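Local coordinates for protein VP5 (Halorubrum pleomorphic virus 2, PDB 6QGI) that probably drives fusion of the viral envelope with the membrane of its haloarchaeal host, as the spike protein of a pleomorphic virus, at residues Leu35-Lys41 and Val131-Ile137; Lys41-Tyr45 and Thr212-Asp216; Gly326-Ser330 and Val457-Phe462. All blocks are in the same frame, centred on the assembly; numbering follows the deposited sequence.

Interaction 1 (Leu35-Lys41 and Val131-Ile137); sequences LTADALK and VVNHPDI
The imidazole of His134 reaches across to the carbonyl of Leu35, its NE2 donating a hydrogen bond of 2.8 Å to Leu35 O. The bond is bent, 139° at the hydrogen, and the donor sits above the carbonyl plane. Leu40 and His134 lie alongside, pointing opposite ways, with Leu40 CD2 3.6 Å from His134 CD2. Ile137 puts CD1 4.1 Å above one face of the ring, toward its rim. Ile137 CD1 also packs 3.7 Å from Ala37 CB, and on CG of Lys41, whose aliphatic chain suits a boundary with solvent. Small Ala37 lets this methyl come close to the helix backbone.

The histidine is set by its own turn. It leaves helix 91-133, and with chi1 at -161° its CG lies anti to the backbone N, which carries the ring toward helix 37-60. Asp136 N donates a 3.1 Å bond to His134 ND1; together with the NE2 bond this fixes the ring's rotation. Thr36 is the N-cap of helix 37-60, directly after the gripped carbonyl.

With ND1 accepting and NE2 donating, His134 is probably neutral, and it ties the end of one helix to the start of another.

Interaction 2 (Lys41-Tyr45 and Thr212-Asp216); sequences KQQVY and TVQYD
The hydroxyl of Tyr215 meets helix 37-60 at two side chains: OH lies 3.4 Å from Gln42 OE1, and its strongest partner, one turn earlier, is OD2 of Asp38, to which it is hydrogen-bonded. Behind this polar tip the ring lies flat on the helix. Gln42 CA stands 3.7 Å over the ring centroid, 3° off the normal, a CH-pi contact almost perfectly centred. On the opposite face, toward the rim, lies CB of Asp216. Gln42 CB continues along the phenol, 3.6 Å from Tyr215 CZ, before the extended chain brings its amide to the hydroxyl at 48° to the ring plane. Lys41 contributes CB beside Tyr215 CD1 and its carbonyl, which lies against Tyr215 CB.

Tyr45 approaches differently. It crosses Tyr215 at about a right angle, with the two CB atoms 3.6 Å apart, and turns a ring edge to the backbone, so that Tyr45 CE1 is 3.8 Å from Val213 O. That carbonyl is also hydrogen-bonded to Ser219 OG, in the partner strand of a two-stranded antiparallel hairpin. Deeper in, Val213 sets CG1, anti to the backbone N, against both Val44 and Tyr45, coming 3.6 Å from Tyr45 CA; beta-branching suits it to a strand. Val44 rests on Ile127 and Val131 of helix 91-133.

Strand 212-215 runs obliquely, closer to antiparallel than crosswise, over segment 41-45 (138° between their N-to-C directions), its alternate residues Val213 and Tyr215 facing it. Adhesion here is mostly apolar and pi in character, while the phenol carries its one polar atom out to a carboxylate at the margin.

Interaction 3 (Gly326-Ser330 and Val457-Phe462); sequences GPLES and VTATSF
Thr460 begins its contact at CB, which lies 3.5 Å from Leu328 O. From there the side chain forks. The hydroxyl branch, OG1, donates to Leu328 O at 2.9 Å, lying in the carbonyl plane and on a lone pair; it also comes within 2.7 Å of Leu328 N. The methyl branch, CG2, lies 3.5 Å from Leu328 O and also comes near Leu328 CB. A chi1 of 56° places OG1 between the backbone N and the carbonyl carbon, bringing it round to the acceptor that Thr460 N already uses. The bond from Thr460 N to Leu328 O, 3.0 Å, runs nearly along the C=O axis, so one carbonyl takes two donors from a single threonine, a residue whose short branched side chain can offer both a hydroxyl and a methyl at such close range.

Two loops meet here as an isolated antiparallel beta bridge. Glu329 and Ala459 form its non-hydrogen-bonded pair, flanked by the Thr460 bond and by Ser330 N donating to Thr458 O at 2.9 Å. The bridge lies beside strand 443-450, whose Leu448 touches Ser330, Val457 and Thr460.

Pro327, preceded by a cis peptide bond, brings CB against the carbonyl of Thr460. The Leu328 side chain also touches Ile445 and Phe318, while its CD1 meets the ring edge of Phe462 at CZ, 4.1 Å away; Phe462 also lies on Phe318 and Leu320.

Interactions 1 and 2 share helix 37-60 and Lys41, and their centres lie 11 Å apart. The first joins the start of that helix to the end of helix 91-133; the second lays a hairpin strand across the following turns, and the two touch, making a continuous patch in the N-terminal envelope-protein region. Interaction 3 stands apart, on the opposite side of the chain's centre, about 30 Å from interaction 2 between nearest atoms. Each is partly buried: Leu40, Val131 and Ile137 are buried in interaction 1, Val44 and Val213 in interaction 2, Leu328 and Thr460 in interaction 3, where Pro327 and Thr458 are exposed. Their chemistry differs: a histidine bridge, aromatic and aliphatic packing, and, between loops, backbone hydrogen bonding.

Interaction 1 (Leu35-Lys41 and Val131-Ile137)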
ATOM      1  N   LEU A  35      19.034  16.549 -19.637  1.00 27.48           N
ATOM      2  CA  LEU A  35      19.211  17.022 -18.269  1.00 27.15           C
ATOM      3  C   LEU A  35      20.694  17.194 -17.926  1.00 32.72           C
ATOM      4  O   LEU A  35      21.555  16.615 -18.599  1.00 32.80           O
ATOM      5  CB  LEU A  35      18.576  16.022 -17.285  1.00 26.08           C
ATOM      6  CG  LEU A  35      17.077  15.809 -17.346  1.00 30.96           C
ATOM      7  CD1 LEU A  35      16.672  14.683 -16.443  1.00 30.05           C
ATOM      8  CD2 LEU A  35      16.333  17.064 -16.952  1.00 34.65           C
ATOM      9  N   THR A  36      20.996  17.973 -16.864  1.00 29.76           N
ATOM     10  CA  THR A  36      22.376  18.123 -16.390  1.00 30.62           C
ATOM     11  C   THR A  36      22.766  16.795 -15.741  1.00 35.34           C
ATOM     12  O   THR A  36      21.877  16.019 -15.369  1.00 35.10           O
ATOM     13  CB  THR A  36      22.569  19.333 -15.440  1.00 37.99           C
ATOM     14  OG1 THR A  36      21.774  19.177 -14.265  1.00 37.60           O
ATOM     15  CG2 THR A  36      22.279  20.675 -16.105  1.00 36.70           C
ATOM     16  N   ALA A  37      24.076  16.517 -15.638  1.00 32.64           N
ATOM     17  CA  ALA A  37      24.593  15.284 -15.044  1.00 32.09           C
ATOM     18  C   ALA A  37      23.984  15.009 -13.652  1.00 34.20           C
ATOM     19  O   ALA A  37      23.381  13.958 -13.464  1.00 32.93           O
ATOM     20  CB  ALA A  37      26.110  15.340 -14.955  1.00 33.71           C
ATOM     21  N   ASP A  38      24.059  15.982 -12.719  1.00 30.74           N
ATOM     22  CA  ASP A  38      23.532  15.843 -11.355  1.00 29.58           C
ATOM     23  C   ASP A  38      22.004  15.637 -11.325  1.00 30.51           C
ATOM     24  O   ASP A  38      21.533  14.742 -10.618  1.00 29.31           O
ATOM     25  CB  ASP A  38      23.918  17.056 -10.486  1.00 31.94           C
ATOM     26  CG  ASP A  38      23.677  16.838  -9.003  1.00 44.97           C
ATOM     27  OD1 ASP A  38      24.391  16.006  -8.400  1.00 44.68           O
ATOM     28  OD2 ASP A  38      22.771  17.499  -8.446  1.00 53.64           O
ATOM     29  N   ALA A  39      21.248  16.458 -12.086  1.00 25.89           N
ATOM     30  CA  ALA A  39      19.782  16.411 -12.185  1.00 24.39           C
ATOM     31  C   ALA A  39      19.286  15.043 -12.633  1.00 26.87           C
ATOM     32  O   ALA A  39      18.301  14.565 -12.078  1.00 26.03           O
ATOM     33  CB  ALA A  39      19.277  17.479 -13.139  1.00 25.46           C
ATOM     34  N   LEU A  40      19.969  14.399 -13.613  1.00 22.78           N
ATOM     35  CA  LEU A  40      19.576  13.065 -14.081  1.00 21.59           C
ATOM     36  C   LEU A  40      19.748  12.039 -12.964  1.00 24.67           C
ATOM     37  O   LEU A  40      18.842  11.253 -12.728  1.00 24.86           O
ATOM     38  CB  LEU A  40      20.348  12.628 -15.344  1.00 22.06           C
ATOM     39  CG  LEU A  40      19.986  11.241 -15.910  1.00 25.68           C
ATOM     40  CD1 LEU A  40      18.536  11.174 -16.344  1.00 25.28           C
ATOM     41  CD2 LEU A  40      20.901  10.856 -17.043  1.00 27.47           C
ATOM     42  N   LYS A  41      20.881  12.087 -12.256  1.00 20.66           N
ATOM     43  CA  LYS A  41      21.196  11.202 -11.137  1.00 19.75           C
ATOM     44  C   LYS A  41      20.145  11.354 -10.022  1.00 23.40           C
ATOM     45  O   LYS A  41      19.702  10.356  -9.445  1.00 22.76           O
ATOM     46  CB  LYS A  41      22.609  11.499 -10.611  1.00 22.05           C
ATOM     47  CG  LYS A  41      23.711  11.227 -11.636  1.00 31.14           C
ATOM     48  CD  LYS A  41      25.099  11.130 -11.018  1.00 38.24           C
ATOM     49  CE  LYS A  41      25.846  12.440 -11.043  1.00 46.04           C
ATOM     50  NZ  LYS A  41      27.167  12.321 -10.378  1.00 54.81           N
ATOM     51  N   VAL A 131      19.995   7.190 -19.396  1.00 22.06           N
ATOM     52  CA  VAL A 131      21.315   7.103 -18.761  1.00 21.90           C
ATOM     53  C   VAL A 131      22.387   6.857 -19.849  1.00 27.88           C
ATOM     54  O   VAL A 131      23.301   7.670 -19.969  1.00 28.33           O
ATOM     55  CB  VAL A 131      21.354   6.057 -17.605  1.00 24.61           C
ATOM     56  CG1 VAL A 131      22.770   5.838 -17.101  1.00 24.66           C
ATOM     57  CG2 VAL A 131      20.451   6.484 -16.445  1.00 22.87           C
ATOM     58  N   VAL A 132      22.235   5.796 -20.674  1.00 25.51           N
ATOM     59  CA  VAL A 132      23.168   5.470 -21.766  1.00 27.04           C
ATOM     60  C   VAL A 132      23.310   6.674 -22.725  1.00 31.92           C
ATOM     61  O   VAL A 132      24.440   7.069 -23.029  1.00 32.62           O
ATOM     62  CB  VAL A 132      22.758   4.168 -22.518  1.00 31.63           C
ATOM     63  CG1 VAL A 132      23.494   4.016 -23.849  1.00 33.13           C
ATOM     64  CG2 VAL A 132      22.990   2.939 -21.647  1.00 31.10           C
ATOM     65  N   ASN A 133      22.174   7.277 -23.150  1.00 27.83           N
ATOM     66  CA  ASN A 133      22.143   8.421 -24.069  1.00 28.23           C
ATOM     67  C   ASN A 133      22.804   9.673 -23.489  1.00 31.79           C
ATOM     68  O   ASN A 133      23.330  10.473 -24.272  1.00 32.43           O
ATOM     69  CB  ASN A 133      20.721   8.744 -24.516  1.00 28.41           C
ATOM     70  CG  ASN A 133      20.196   7.795 -25.562  1.00 50.58           C
ATOM     71  OD1 ASN A 133      20.832   7.546 -26.594  1.00 47.58           O
ATOM     72  ND2 ASN A 133      19.017   7.246 -25.323  1.00 41.14           N
ATOM     73  N   HIS A 134      22.795   9.843 -22.138  1.00 26.79           N
ATOM     74  CA  HIS A 134      23.457  10.988 -21.494  1.00 26.17           C
ATOM     75  C   HIS A 134      24.963  10.924 -21.768  1.00 33.36           C
ATOM     76  O   HIS A 134      25.591   9.878 -21.559  1.00 33.76           O
ATOM     77  CB  HIS A 134      23.183  11.074 -19.984  1.00 24.71           C
ATOM     78  CG  HIS A 134      23.460  12.430 -19.408  1.00 27.34           C
ATOM     79  ND1 HIS A 134      24.752  12.872 -19.190  1.00 29.49           N
ATOM     80  CD2 HIS A 134      22.598  13.402 -19.031  1.00 28.22           C
ATOM     81  CE1 HIS A 134      24.637  14.096 -18.701  1.00 28.43           C
ATOM     82  NE2 HIS A 134      23.361  14.456 -18.583  1.00 28.09           N
ATOM     83  N   PRO A 135      25.535  12.034 -22.282  1.00 31.48           N
ATOM     84  CA  PRO A 135      26.957  12.026 -22.660  1.00 32.92           C
ATOM     85  C   PRO A 135      27.954  11.933 -21.501  1.00 38.08           C
ATOM     86  O   PRO A 135      29.075  11.457 -21.709  1.00 38.70           O
ATOM     87  CB  PRO A 135      27.122  13.369 -23.378  1.00 35.29           C
ATOM     88  CG  PRO A 135      26.049  14.238 -22.834  1.00 38.18           C
ATOM     89  CD  PRO A 135      24.895  13.323 -22.619  1.00 32.88           C
ATOM     90  N   ASP A 136      27.572  12.401 -20.303  1.00 33.75           N
ATOM     91  CA  ASP A 136      28.481  12.452 -19.163  1.00 33.57           C
ATOM     92  C   ASP A 136      28.269  11.331 -18.154  1.00 37.86           C
ATOM     93  O   ASP A 136      29.061  11.214 -17.216  1.00 37.78           O
ATOM     94  CB  ASP A 136      28.349  13.811 -18.448  1.00 34.89           C
ATOM     95  CG  ASP A 136      28.370  15.033 -19.356  1.00 46.92           C
ATOM     96  OD1 ASP A 136      29.141  15.029 -20.345  1.00 48.46           O
ATOM     97  OD2 ASP A 136      27.622  15.993 -19.074  1.00 53.95           O
ATOM     98  N   ILE A 137      27.220  10.514 -18.325  1.00 34.49           N
ATOM     99  CA  ILE A 137      26.872   9.476 -17.355  1.00 33.61           C
ATOM    100  C   ILE A 137      26.643   8.110 -18.007  1.00 36.46           C
ATOM    101  O   ILE A 137      26.122   8.017 -19.118  1.00 36.69           O
ATOM    102  CB  ILE A 137      25.605   9.964 -16.578  1.00 36.05           C
ATOM    103  CG1 ILE A 137      25.959  11.154 -15.678  1.00 36.90           C
ATOM    104  CG2 ILE A 137      24.895   8.863 -15.762  1.00 35.37           C
ATOM    105  CD1 ILE A 137      24.830  11.834 -15.221  1.00 48.91           C
TER

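Interaction 2 (Lys41-Tyr45 and Thr212-Asp216)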
ATOM      1  N   LYS A  41      20.881  12.087 -12.256  1.00 20.66           N
ATOM      2  CA  LYS A  41      21.196  11.202 -11.137  1.00 19.75           C
ATOM      3  C   LYS A  41      20.145  11.354 -10.022  1.00 23.40           C
ATOM      4  O   LYS A  41      19.702  10.356  -9.445  1.00 22.76           O
ATOM      5  CB  LYS A  41      22.609  11.499 -10.611  1.00 22.05           C
ATOM      6  CG  LYS A  41      23.711  11.227 -11.636  1.00 31.14           C
ATOM      7  CD  LYS A  41      25.099  11.130 -11.018  1.00 38.24           C
ATOM      8  CE  LYS A  41      25.846  12.440 -11.043  1.00 46.04           C
ATOM      9  NZ  LYS A  41      27.167  12.321 -10.378  1.00 54.81           N
ATOM     10  N   GLN A  42      19.725  12.608  -9.775  1.00 19.84           N
ATOM     11  CA  GLN A  42      18.722  13.013  -8.801  1.00 19.14           C
ATOM     12  C   GLN A  42      17.339  12.505  -9.207  1.00 24.60           C
ATOM     13  O   GLN A  42      16.640  11.906  -8.385  1.00 24.31           O
ATOM     14  CB  GLN A  42      18.726  14.548  -8.669  1.00 20.47           C
ATOM     15  CG  GLN A  42      17.601  15.114  -7.813  1.00 33.97           C
ATOM     16  CD  GLN A  42      17.958  16.417  -7.151  1.00 54.00           C
ATOM     17  OE1 GLN A  42      18.070  16.490  -5.924  1.00 51.23           O
ATOM     18  NE2 GLN A  42      18.129  17.477  -7.936  1.00 43.20           N
ATOM     19  N   GLN A  43      16.944  12.763 -10.465  1.00 22.29           N
ATOM     20  CA  GLN A  43      15.644  12.387 -11.015  1.00 21.92           C
ATOM     21  C   GLN A  43      15.508  10.878 -11.188  1.00 26.40           C
ATOM     22  O   GLN A  43      14.395  10.380 -11.040  1.00 26.56           O
ATOM     23  CB  GLN A  43      15.366  13.117 -12.326  1.00 23.65           C
ATOM     24  CG  GLN A  43      14.936  14.559 -12.099  1.00 28.01           C
ATOM     25  CD  GLN A  43      14.356  15.232 -13.313  1.00 31.75           C
ATOM     26  OE1 GLN A  43      13.753  14.612 -14.194  1.00 28.49           O
ATOM     27  NE2 GLN A  43      14.509  16.534 -13.369  1.00 17.47           N
ATOM     28  N   VAL A  44      16.612  10.152 -11.482  1.00 22.93           N
ATOM     29  CA  VAL A  44      16.616   8.680 -11.581  1.00 22.73           C
ATOM     30  C   VAL A  44      16.335   8.120 -10.169  1.00 26.57           C
ATOM     31  O   VAL A  44      15.533   7.196 -10.019  1.00 26.55           O
ATOM     32  CB  VAL A  44      17.940   8.121 -12.194  1.00 27.09           C
ATOM     33  CG1 VAL A  44      18.111   6.625 -11.922  1.00 26.68           C
ATOM     34  CG2 VAL A  44      18.021   8.404 -13.690  1.00 27.53           C
ATOM     35  N   TYR A  45      16.968   8.724  -9.142  1.00 22.76           N
ATOM     36  CA  TYR A  45      16.809   8.350  -7.739  1.00 21.75           C
ATOM     37  C   TYR A  45      15.382   8.617  -7.289  1.00 25.57           C
ATOM     38  O   TYR A  45      14.795   7.767  -6.622  1.00 25.84           O
ATOM     39  CB  TYR A  45      17.826   9.105  -6.853  1.00 22.52           C
ATOM     40  CG  TYR A  45      17.767   8.741  -5.381  1.00 22.48           C
ATOM     41  CD1 TYR A  45      18.395   7.592  -4.900  1.00 23.93           C
ATOM     42  CD2 TYR A  45      17.081   9.538  -4.469  1.00 22.29           C
ATOM     43  CE1 TYR A  45      18.344   7.253  -3.550  1.00 23.27           C
ATOM     44  CE2 TYR A  45      17.028   9.212  -3.116  1.00 22.46           C
ATOM     45  CZ  TYR A  45      17.660   8.067  -2.663  1.00 29.06           C
ATOM     46  OH  TYR A  45      17.602   7.737  -1.335  1.00 30.78           O
ATOM     47  N   THR A 212      19.991  -1.327  -7.476  1.00 20.16           N
ATOM     48  CA  THR A 212      20.271  -0.409  -6.381  1.00 19.02           C
ATOM     49  C   THR A 212      20.549   0.954  -7.002  1.00 22.29           C
ATOM     50  O   THR A 212      21.551   1.128  -7.698  1.00 20.34           O
ATOM     51  CB  THR A 212      21.398  -0.957  -5.501  1.00 23.18           C
ATOM     52  OG1 THR A 212      20.944  -2.152  -4.878  1.00 23.86           O
ATOM     53  CG2 THR A 212      21.853   0.022  -4.440  1.00 17.96           C
ATOM     54  N   VAL A 213      19.625   1.899  -6.798  1.00 20.82           N
ATOM     55  CA  VAL A 213      19.765   3.259  -7.322  1.00 21.71           C
ATOM     56  C   VAL A 213      20.428   4.111  -6.248  1.00 27.09           C
ATOM     57  O   VAL A 213      19.956   4.155  -5.117  1.00 26.34           O
ATOM     58  CB  VAL A 213      18.430   3.865  -7.813  1.00 25.28           C
ATOM     59  CG1 VAL A 213      18.633   5.278  -8.342  1.00 25.34           C
ATOM     60  CG2 VAL A 213      17.807   2.993  -8.891  1.00 25.52           C
ATOM     61  N   GLN A 214      21.523   4.770  -6.607  1.00 25.74           N
ATOM     62  CA  GLN A 214      22.267   5.616  -5.687  1.00 26.30           C
ATOM     63  C   GLN A 214      22.356   7.060  -6.185  1.00 29.77           C
ATOM     64  O   GLN A 214      22.439   7.296  -7.390  1.00 29.51           O
ATOM     65  CB  GLN A 214      23.675   5.037  -5.441  1.00 28.75           C
ATOM     66  CG  GLN A 214      24.550   4.877  -6.694  1.00 52.20           C
ATOM     67  CD  GLN A 214      25.919   4.327  -6.385  1.00 71.90           C
ATOM     68  OE1 GLN A 214      26.119   3.572  -5.425  1.00 63.36           O
ATOM     69  NE2 GLN A 214      26.893   4.679  -7.216  1.00 68.89           N
ATOM     70  N   TYR A 215      22.332   8.016  -5.239  1.00 26.29           N
ATOM     71  CA  TYR A 215      22.493   9.456  -5.456  1.00 26.20           C
ATOM     72  C   TYR A 215      22.848  10.159  -4.139  1.00 30.85           C
ATOM     73  O   TYR A 215      22.149   9.998  -3.134  1.00 30.48           O
ATOM     74  CB  TYR A 215      21.249  10.108  -6.102  1.00 26.58           C
ATOM     75  CG  TYR A 215      21.285  11.626  -6.138  1.00 28.14           C
ATOM     76  CD1 TYR A 215      22.104  12.303  -7.038  1.00 30.45           C
ATOM     77  CD2 TYR A 215      20.503  12.384  -5.272  1.00 28.63           C
ATOM     78  CE1 TYR A 215      22.163  13.696  -7.055  1.00 31.56           C
ATOM     79  CE2 TYR A 215      20.547  13.778  -5.286  1.00 29.78           C
ATOM     80  CZ  TYR A 215      21.379  14.431  -6.179  1.00 37.24           C
ATOM     81  OH  TYR A 215      21.428  15.804  -6.191  1.00 38.50           O
ATOM     82  N   ASP A 216      23.931  10.950  -4.172  1.00 28.27           N
ATOM     83  CA  ASP A 216      24.444  11.811  -3.096  1.00 28.65           C
ATOM     84  C   ASP A 216      24.624  11.076  -1.742  1.00 31.49           C
ATOM     85  O   ASP A 216      24.304  11.625  -0.682  1.00 30.89           O
ATOM     86  CB  ASP A 216      23.515  13.042  -2.943  1.00 30.46           C
ATOM     87  CG  ASP A 216      24.115  14.242  -2.235  1.00 38.72           C
ATOM     88  OD1 ASP A 216      25.339  14.473  -2.383  1.00 39.14           O
ATOM     89  OD2 ASP A 216      23.361  14.954  -1.538  1.00 44.04           O
TER

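Interaction 3 (Gly326-Ser330 and Val457-Phe462)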
ATOM      1  N   GLY A 326      -3.641  -8.335  18.005  1.00 37.50           N
ATOM      2  CA  GLY A 326      -4.567  -7.682  18.911  1.00 38.18           C
ATOM      3  C   GLY A 326      -4.969  -8.568  20.076  1.00 43.30           C
ATOM      4  O   GLY A 326      -4.550  -9.726  20.162  1.00 43.18           O
ATOM      5  N   PRO A 327      -5.793  -8.048  21.003  1.00 40.67           N
ATOM      6  CA  PRO A 327      -6.379  -6.703  20.999  1.00 40.45           C
ATOM      7  C   PRO A 327      -5.416  -5.628  21.495  1.00 42.92           C
ATOM      8  O   PRO A 327      -4.793  -5.777  22.542  1.00 43.64           O
ATOM      9  CB  PRO A 327      -7.585  -6.848  21.935  1.00 43.69           C
ATOM     10  CG  PRO A 327      -7.182  -7.909  22.908  1.00 49.14           C
ATOM     11  CD  PRO A 327      -6.259  -8.842  22.156  1.00 43.51           C
ATOM     12  N   LEU A 328      -5.289  -4.555  20.711  1.00 37.26           N
ATOM     13  CA  LEU A 328      -4.477  -3.386  21.034  1.00 36.66           C
ATOM     14  C   LEU A 328      -5.092  -2.706  22.250  1.00 40.35           C
ATOM     15  O   LEU A 328      -6.319  -2.675  22.371  1.00 40.35           O
ATOM     16  CB  LEU A 328      -4.396  -2.441  19.824  1.00 35.58           C
ATOM     17  CG  LEU A 328      -3.957  -3.076  18.500  1.00 38.63           C
ATOM     18  CD1 LEU A 328      -3.907  -2.062  17.403  1.00 38.09           C
ATOM     19  CD2 LEU A 328      -2.604  -3.767  18.632  1.00 39.68           C
ATOM     20  N   GLU A 329      -4.254  -2.238  23.181  1.00 36.60           N
ATOM     21  CA  GLU A 329      -4.708  -1.666  24.447  1.00 37.64           C
ATOM     22  C   GLU A 329      -4.254  -0.215  24.644  1.00 41.10           C
ATOM     23  O   GLU A 329      -3.185   0.177  24.166  1.00 39.59           O
ATOM     24  CB  GLU A 329      -4.208  -2.534  25.621  1.00 39.84           C
ATOM     25  CG  GLU A 329      -4.669  -3.988  25.549  1.00 49.14           C
ATOM     26  CD  GLU A 329      -3.872  -5.044  26.298  1.00 70.33           C
ATOM     27  OE1 GLU A 329      -2.799  -4.723  26.860  1.00 62.34           O
ATOM     28  OE2 GLU A 329      -4.326  -6.210  26.303  1.00 65.57           O
ATOM     29  N   SER A 330      -5.069   0.568  25.379  1.00 38.71           N
ATOM     30  CA  SER A 330      -4.819   1.977  25.702  1.00 38.98           C
ATOM     31  C   SER A 330      -3.621   2.110  26.647  1.00 43.01           C
ATOM     32  O   SER A 330      -3.493   1.333  27.597  1.00 43.44           O
ATOM     33  CB  SER A 330      -6.059   2.603  26.333  1.00 43.84           C
ATOM     34  OG  SER A 330      -5.959   4.014  26.409  1.00 53.25           O
ATOM     35  N   VAL A 457     -12.537   3.591  26.649  1.00 49.08           N
ATOM     36  CA  VAL A 457     -12.318   2.156  26.861  1.00 48.01           C
ATOM     37  C   VAL A 457     -10.805   1.852  26.949  1.00 50.30           C
ATOM     38  O   VAL A 457      -9.987   2.711  26.619  1.00 49.06           O
ATOM     39  CB  VAL A 457     -13.036   1.286  25.793  1.00 50.54           C
ATOM     40  CG1 VAL A 457     -14.550   1.469  25.868  1.00 51.60           C
ATOM     41  CG2 VAL A 457     -12.522   1.577  24.385  1.00 48.30           C
ATOM     42  N   THR A 458     -10.444   0.634  27.394  1.00 46.60           N
ATOM     43  CA  THR A 458      -9.049   0.220  27.588  1.00 45.51           C
ATOM     44  C   THR A 458      -8.534  -0.777  26.535  1.00 47.12           C
ATOM     45  O   THR A 458      -7.320  -0.976  26.448  1.00 45.65           O
ATOM     46  CB  THR A 458      -8.872  -0.392  28.982  1.00 54.34           C
ATOM     47  OG1 THR A 458      -9.777  -1.487  29.140  1.00 52.45           O
ATOM     48  CG2 THR A 458      -9.068   0.625  30.092  1.00 55.77           C
ATOM     49  N   ALA A 459      -9.429  -1.402  25.751  1.00 43.06           N
ATOM     50  CA  ALA A 459      -9.027  -2.389  24.746  1.00 41.39           C
ATOM     51  C   ALA A 459      -9.817  -2.258  23.440  1.00 44.83           C
ATOM     52  O   ALA A 459     -10.890  -1.648  23.410  1.00 45.11           O
ATOM     53  CB  ALA A 459      -9.191  -3.796  25.308  1.00 42.60           C
ATOM     54  N   THR A 460      -9.270  -2.850  22.362  1.00 40.21           N
ATOM     55  CA  THR A 460      -9.875  -2.875  21.030  1.00 39.06           C
ATOM     56  C   THR A 460     -10.567  -4.225  20.774  1.00 42.71           C
ATOM     57  O   THR A 460     -10.221  -5.226  21.403  1.00 41.99           O
ATOM     58  CB  THR A 460      -8.821  -2.599  19.937  1.00 46.42           C
ATOM     59  OG1 THR A 460      -7.755  -3.540  20.045  1.00 47.26           O
ATOM     60  CG2 THR A 460      -8.292  -1.173  19.961  1.00 44.34           C
ATOM     61  N   SER A 461     -11.548  -4.240  19.852  1.00 39.50           N
ATOM     62  CA  SER A 461     -12.297  -5.429  19.435  1.00 39.23           C
ATOM     63  C   SER A 461     -12.403  -5.426  17.911  1.00 42.53           C
ATOM     64  O   SER A 461     -13.061  -4.552  17.336  1.00 42.33           O
ATOM     65  CB  SER A 461     -13.673  -5.475  20.095  1.00 43.57           C
ATOM     66  OG  SER A 461     -14.444  -6.572  19.634  1.00 50.93           O
ATOM     67  N   PHE A 462     -11.721  -6.384  17.261  1.00 38.21           N
ATOM     68  CA  PHE A 462     -11.680  -6.504  15.804  1.00 36.62           C
ATOM     69  C   PHE A 462     -12.786  -7.427  15.294  1.00 41.11           C
ATOM     70  O   PHE A 462     -12.997  -8.515  15.830  1.00 41.40           O
ATOM     71  CB  PHE A 462     -10.284  -6.966  15.328  1.00 36.99           C
ATOM     72  CG  PHE A 462      -9.235  -5.902  15.558  1.00 37.81           C
ATOM     73  CD1 PHE A 462      -9.056  -4.871  14.645  1.00 39.96           C
ATOM     74  CD2 PHE A 462      -8.470  -5.895  16.719  1.00 40.37           C
ATOM     75  CE1 PHE A 462      -8.129  -3.857  14.887  1.00 40.59           C
ATOM     76  CE2 PHE A 462      -7.549  -4.875  16.964  1.00 42.84           C
ATOM     77  CZ  PHE A 462      -7.389  -3.860  16.049  1.00 40.13           C
TER